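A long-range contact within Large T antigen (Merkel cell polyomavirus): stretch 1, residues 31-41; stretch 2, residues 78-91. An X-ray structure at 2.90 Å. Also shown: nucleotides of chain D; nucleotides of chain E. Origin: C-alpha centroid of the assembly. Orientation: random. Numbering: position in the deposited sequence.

Stretch 1 (31-41) SNKTVSCFAIY
Stretch 2 78-91: LSKHRVSAIKNFCS

Backbone pairing: residues 34-35, extended, run antiparallel and loosely beside residues 80-82, with Thr34 CA 4.4 Å from His81 CA and Ser36 CA 4.7 Å from Lys80 CA. A single hydrogen bond joins the two stretches, His81 N to Val35 O (3.0 Å, 167°); the return approach, Val35 N to His81 O at 2.9 Å, is too bent to count. His81 O also receives a CA-H...O contact from Thr34 CA (3.1 Å).

Apolar packing: strand 37-41 and helix 83-90 approach to 9.8 Å between axes, 39° apart in direction. Alternation along the strand points Phe38 (m, chi2 -80°) and Ile40 (m, t) toward the helix and Ala39 away. Ile86 (m, m) sets CG1 3.5 Å from the Phe38 ring centroid, almost on the ring normal, a CH-pi contact; the ring edge meets His81 O (CZ to O, 3.3 Å). One helical turn on, Cys90 SG (m) lies 3.5 Å from Ile40 CD1.

DNA and water: Arg82 (m, t, t), the N-cap, extends its guanidinium between Asn32 ND2 and DA20 N7 on opposite faces, while NH2 bonds DG21 O6 (3.1 Å). Its backbone N bonds DG21 OP2 (2.8 Å), and His81 ND1 (m, chi2 -84°) bonds OP1 of DG21 (2.9 Å). A water donates to Ser31 O (3.2 Å) and Lys33 O (2.9 Å), and weakly accepts from Val83 N (3.5 Å).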

# COMPACT_ATOMS: atom_id res chain seq x y z
N SER B 31 -20.41 -18.05 -16.00
CA SER B 31 -21.39 -16.97 -15.89
C SER B 31 -20.90 -15.83 -15.00
O SER B 31 -20.20 -16.05 -14.02
CB SER B 31 -22.72 -17.50 -15.36
OG SER B 31 -23.68 -16.46 -15.25
N ASN B 32 -21.28 -14.60 -15.37
CA ASN B 32 -20.89 -13.42 -14.60
C ASN B 32 -22.08 -12.82 -13.88
O ASN B 32 -21.96 -11.80 -13.19
CB ASN B 32 -20.25 -12.37 -15.51
CG ASN B 32 -19.01 -12.89 -16.21
OD1 ASN B 32 -18.77 -12.59 -17.38
ND2 ASN B 32 -18.21 -13.67 -15.50
N LYS B 33 -23.24 -13.44 -14.05
CA LYS B 33 -24.46 -12.95 -13.43
C LYS B 33 -24.28 -12.72 -11.93
O LYS B 33 -23.69 -13.55 -11.23
CB LYS B 33 -25.63 -13.90 -13.69
CG LYS B 33 -26.92 -13.47 -13.02
CD LYS B 33 -28.01 -14.50 -13.20
CE LYS B 33 -28.46 -14.59 -14.65
NZ LYS B 33 -29.60 -15.53 -14.79
N THR B 34 -24.80 -11.60 -11.45
CA THR B 34 -24.72 -11.25 -10.03
C THR B 34 -26.04 -11.49 -9.32
O THR B 34 -26.92 -10.63 -9.30
CB THR B 34 -24.33 -9.79 -9.84
OG1 THR B 34 -25.26 -8.95 -10.53
CG2 THR B 34 -22.93 -9.55 -10.39
N VAL B 35 -26.16 -12.67 -8.73
CA VAL B 35 -27.35 -13.05 -7.98
C VAL B 35 -27.30 -12.45 -6.58
O VAL B 35 -26.24 -12.05 -6.10
CB VAL B 35 -27.47 -14.58 -7.88
CG1 VAL B 35 -28.81 -14.98 -7.31
CG2 VAL B 35 -27.26 -15.20 -9.25
N SER B 36 -28.46 -12.40 -5.93
CA SER B 36 -28.58 -11.86 -4.58
C SER B 36 -28.74 -12.96 -3.54
O SER B 36 -28.60 -12.72 -2.34
CB SER B 36 -29.79 -10.92 -4.50
OG SER B 36 -29.66 -9.83 -5.40
N CYS B 37 -29.05 -14.17 -4.00
CA CYS B 37 -29.30 -15.30 -3.12
C CYS B 37 -28.19 -16.34 -3.19
O CYS B 37 -27.86 -16.82 -4.28
CB CYS B 37 -30.65 -15.95 -3.46
SG CYS B 37 -32.07 -14.82 -3.44
N PHE B 38 -27.64 -16.70 -2.04
CA PHE B 38 -26.55 -17.67 -1.98
C PHE B 38 -26.79 -18.72 -0.90
O PHE B 38 -27.58 -18.52 0.03
CB PHE B 38 -25.21 -16.97 -1.73
CG PHE B 38 -24.95 -15.81 -2.65
CD1 PHE B 38 -24.50 -16.02 -3.94
CD2 PHE B 38 -25.16 -14.51 -2.22
CE1 PHE B 38 -24.26 -14.95 -4.79
CE2 PHE B 38 -24.92 -13.44 -3.06
CZ PHE B 38 -24.47 -13.66 -4.35
N ALA B 39 -26.11 -19.86 -1.03
CA ALA B 39 -26.15 -20.92 -0.03
C ALA B 39 -24.80 -21.62 0.04
O ALA B 39 -24.10 -21.75 -0.98
CB ALA B 39 -27.26 -21.91 -0.35
N ILE B 40 -24.41 -22.06 1.23
CA ILE B 40 -23.09 -22.66 1.44
C ILE B 40 -23.17 -23.96 2.24
O ILE B 40 -24.16 -24.22 2.92
CB ILE B 40 -22.13 -21.67 2.12
CG1 ILE B 40 -22.20 -20.31 1.44
CG2 ILE B 40 -20.70 -22.20 2.10
CD1 ILE B 40 -21.23 -19.30 1.99
N TYR B 41 -22.12 -24.78 2.14
CA TYR B 41 -22.13 -26.11 2.74
C TYR B 41 -20.78 -26.43 3.38
O TYR B 41 -19.84 -26.84 2.71
CB TYR B 41 -22.46 -27.14 1.65
CG TYR B 41 -22.63 -28.56 2.15
CD1 TYR B 41 -22.57 -28.87 3.50
CD2 TYR B 41 -22.86 -29.60 1.25
CE1 TYR B 41 -22.72 -30.18 3.94
CE2 TYR B 41 -23.01 -30.90 1.68
CZ TYR B 41 -22.95 -31.18 3.03
OH TYR B 41 -23.10 -32.48 3.46
N LEU B 78 -28.71 -7.32 -0.12
CA LEU B 78 -29.42 -6.24 -0.80
C LEU B 78 -28.77 -5.95 -2.15
O LEU B 78 -29.45 -5.83 -3.17
CB LEU B 78 -29.44 -4.98 0.07
CG LEU B 78 -30.39 -4.95 1.27
CD1 LEU B 78 -31.83 -5.21 0.83
CD2 LEU B 78 -29.98 -5.94 2.35
N SER B 79 -27.44 -5.86 -2.15
CA SER B 79 -26.69 -5.64 -3.38
C SER B 79 -26.43 -6.97 -4.08
O SER B 79 -26.28 -8.00 -3.43
CB SER B 79 -25.36 -4.94 -3.07
OG SER B 79 -24.71 -5.53 -1.96
N LYS B 80 -26.39 -6.95 -5.41
CA LYS B 80 -26.12 -8.16 -6.18
C LYS B 80 -24.63 -8.49 -6.16
O LYS B 80 -23.78 -7.60 -6.10
CB LYS B 80 -26.63 -8.00 -7.61
CG LYS B 80 -28.14 -7.87 -7.72
CD LYS B 80 -28.56 -7.72 -9.17
CE LYS B 80 -27.93 -6.49 -9.80
NZ LYS B 80 -28.32 -6.35 -11.22
N HIS B 81 -24.33 -9.79 -6.19
CA HIS B 81 -22.94 -10.25 -6.14
C HIS B 81 -22.74 -11.52 -6.96
O HIS B 81 -23.68 -12.26 -7.24
CB HIS B 81 -22.50 -10.50 -4.69
CG HIS B 81 -22.64 -9.31 -3.80
ND1 HIS B 81 -21.69 -8.31 -3.73
CD2 HIS B 81 -23.62 -8.94 -2.94
CE1 HIS B 81 -22.07 -7.40 -2.86
NE2 HIS B 81 -23.25 -7.75 -2.37
N ARG B 82 -21.48 -11.77 -7.32
CA ARG B 82 -21.11 -12.97 -8.06
C ARG B 82 -21.09 -14.21 -7.17
O ARG B 82 -20.81 -14.13 -5.98
CB ARG B 82 -19.72 -12.80 -8.69
CG ARG B 82 -19.71 -12.14 -10.06
CD ARG B 82 -18.49 -12.59 -10.85
NE ARG B 82 -18.31 -11.83 -12.08
CZ ARG B 82 -17.37 -12.08 -12.99
NH1 ARG B 82 -16.52 -13.09 -12.81
NH2 ARG B 82 -17.28 -11.33 -14.07
N VAL B 83 -21.39 -15.36 -7.77
CA VAL B 83 -21.27 -16.62 -7.07
C VAL B 83 -19.81 -16.84 -6.68
O VAL B 83 -19.51 -17.23 -5.56
CB VAL B 83 -21.76 -17.80 -7.94
CG1 VAL B 83 -21.62 -19.11 -7.19
CG2 VAL B 83 -23.20 -17.58 -8.38
N SER B 84 -18.91 -16.54 -7.62
CA SER B 84 -17.47 -16.66 -7.39
C SER B 84 -16.99 -15.69 -6.32
O SER B 84 -16.08 -16.01 -5.54
CB SER B 84 -16.71 -16.40 -8.69
OG SER B 84 -16.99 -15.09 -9.18
N ALA B 85 -17.58 -14.50 -6.29
CA ALA B 85 -17.17 -13.47 -5.34
C ALA B 85 -17.44 -13.89 -3.90
O ALA B 85 -16.66 -13.59 -3.00
CB ALA B 85 -17.87 -12.16 -5.66
N ILE B 86 -18.56 -14.58 -3.69
CA ILE B 86 -18.91 -15.06 -2.37
C ILE B 86 -18.03 -16.24 -1.94
O ILE B 86 -17.58 -16.30 -0.79
CB ILE B 86 -20.39 -15.50 -2.29
CG1 ILE B 86 -21.30 -14.38 -2.77
CG2 ILE B 86 -20.74 -15.93 -0.88
CD1 ILE B 86 -21.15 -13.09 -1.98
N LYS B 87 -17.79 -17.16 -2.86
CA LYS B 87 -16.97 -18.33 -2.55
C LYS B 87 -15.58 -17.90 -2.14
O LYS B 87 -15.02 -18.39 -1.16
CB LYS B 87 -16.92 -19.28 -3.74
N ASN B 88 -15.02 -16.96 -2.90
CA ASN B 88 -13.68 -16.46 -2.64
C ASN B 88 -13.60 -15.72 -1.31
O ASN B 88 -12.52 -15.60 -0.72
CB ASN B 88 -13.23 -15.54 -3.77
CG ASN B 88 -11.77 -15.17 -3.66
OD1 ASN B 88 -10.90 -15.91 -4.12
ND2 ASN B 88 -11.49 -14.02 -3.05
N PHE B 89 -14.74 -15.23 -0.83
CA PHE B 89 -14.78 -14.45 0.40
C PHE B 89 -14.76 -15.35 1.63
O PHE B 89 -14.14 -15.02 2.64
CB PHE B 89 -16.01 -13.55 0.42
CG PHE B 89 -16.22 -12.84 1.72
CD1 PHE B 89 -15.51 -11.69 2.02
CD2 PHE B 89 -17.14 -13.31 2.64
CE1 PHE B 89 -15.70 -11.04 3.22
CE2 PHE B 89 -17.33 -12.66 3.84
CZ PHE B 89 -16.62 -11.52 4.13
N CYS B 90 -15.44 -16.48 1.55
CA CYS B 90 -15.55 -17.41 2.67
C CYS B 90 -14.29 -18.24 2.85
O CYS B 90 -13.91 -18.57 3.98
CB CYS B 90 -16.77 -18.32 2.49
SG CYS B 90 -18.36 -17.45 2.52
N SER B 91 -13.65 -18.59 1.74
CA SER B 91 -12.46 -19.43 1.77
C SER B 91 -11.32 -18.78 2.57
O SER B 91 -10.34 -19.44 2.90
CB SER B 91 -11.99 -19.74 0.35
OG SER B 91 -11.75 -18.54 -0.38
P DG D 21 -19.23 -8.49 -5.97
OP1 DG D 21 -18.91 -8.43 -4.53
OP2 DG D 21 -19.76 -9.73 -6.57
O5' DG D 21 -20.27 -7.32 -6.32
C5' DG D 21 -20.94 -7.32 -7.57
C4' DG D 21 -20.67 -6.02 -8.30
O4' DG D 21 -19.39 -6.09 -8.96
C3' DG D 21 -21.68 -5.66 -9.39
O3' DG D 21 -22.75 -4.94 -8.80
C2' DG D 21 -20.83 -4.79 -10.30
C1' DG D 21 -19.46 -5.46 -10.22
N9 DG D 21 -19.24 -6.48 -11.24
C8 DG D 21 -19.27 -7.85 -11.06
N7 DG D 21 -19.02 -8.52 -12.16
C5 DG D 21 -18.83 -7.53 -13.12
C6 DG D 21 -18.53 -7.65 -14.49
O6 DG D 21 -18.38 -8.68 -15.16
N1 DG D 21 -18.41 -6.40 -15.11
C2 DG D 21 -18.56 -5.19 -14.46
N2 DG D 21 -18.41 -4.09 -15.22
N3 DG D 21 -18.84 -5.07 -13.17
C4 DG D 21 -18.96 -6.28 -12.57
P DG E 5 -19.42 -18.70 -23.24
OP1 DG E 5 -18.99 -19.23 -24.55
OP2 DG E 5 -18.74 -19.17 -22.01
O5' DG E 5 -19.33 -17.11 -23.27
C5' DG E 5 -20.03 -16.39 -24.28
C4' DG E 5 -20.06 -14.91 -23.95
O4' DG E 5 -20.94 -14.68 -22.82
C3' DG E 5 -18.71 -14.32 -23.57
O3' DG E 5 -18.47 -13.16 -24.36
C2' DG E 5 -18.87 -13.96 -22.10
C1' DG E 5 -20.36 -13.66 -22.04
N9 DG E 5 -20.93 -13.71 -20.71
C8 DG E 5 -20.75 -14.69 -19.76
N7 DG E 5 -21.40 -14.46 -18.65
C5 DG E 5 -22.06 -13.26 -18.89
C6 DG E 5 -22.92 -12.51 -18.05
O6 DG E 5 -23.29 -12.77 -16.90
N1 DG E 5 -23.37 -11.34 -18.68
C2 DG E 5 -23.03 -10.96 -19.95
N2 DG E 5 -23.55 -9.81 -20.39
N3 DG E 5 -22.22 -11.65 -20.75
C4 DG E 5 -21.78 -12.79 -20.15
P DA D 20 -13.37 -11.39 -6.00
OP1 DA D 20 -13.26 -11.38 -4.53
OP2 DA D 20 -13.66 -12.66 -6.70
O5' DA D 20 -14.50 -10.36 -6.47
C5' DA D 20 -14.45 -8.96 -6.20
C4' DA D 20 -15.55 -8.27 -6.98
O4' DA D 20 -15.16 -8.12 -8.37
C3' DA D 20 -16.89 -9.01 -7.01
O3' DA D 20 -17.91 -8.07 -6.79
C2' DA D 20 -16.97 -9.57 -8.43
C1' DA D 20 -16.26 -8.46 -9.20
N9 DA D 20 -15.75 -8.87 -10.50
C8 DA D 20 -15.35 -10.13 -10.87
N7 DA D 20 -14.94 -10.21 -12.11
C5 DA D 20 -15.08 -8.92 -12.59
C6 DA D 20 -14.82 -8.33 -13.85
N6 DA D 20 -14.33 -9.02 -14.89
N1 DA D 20 -15.08 -7.02 -14.00
C2 DA D 20 -15.56 -6.33 -12.96
N3 DA D 20 -15.85 -6.77 -11.74
C4 DA D 20 -15.58 -8.08 -11.62
O HOH W 1 -21.59 -15.60 -11.22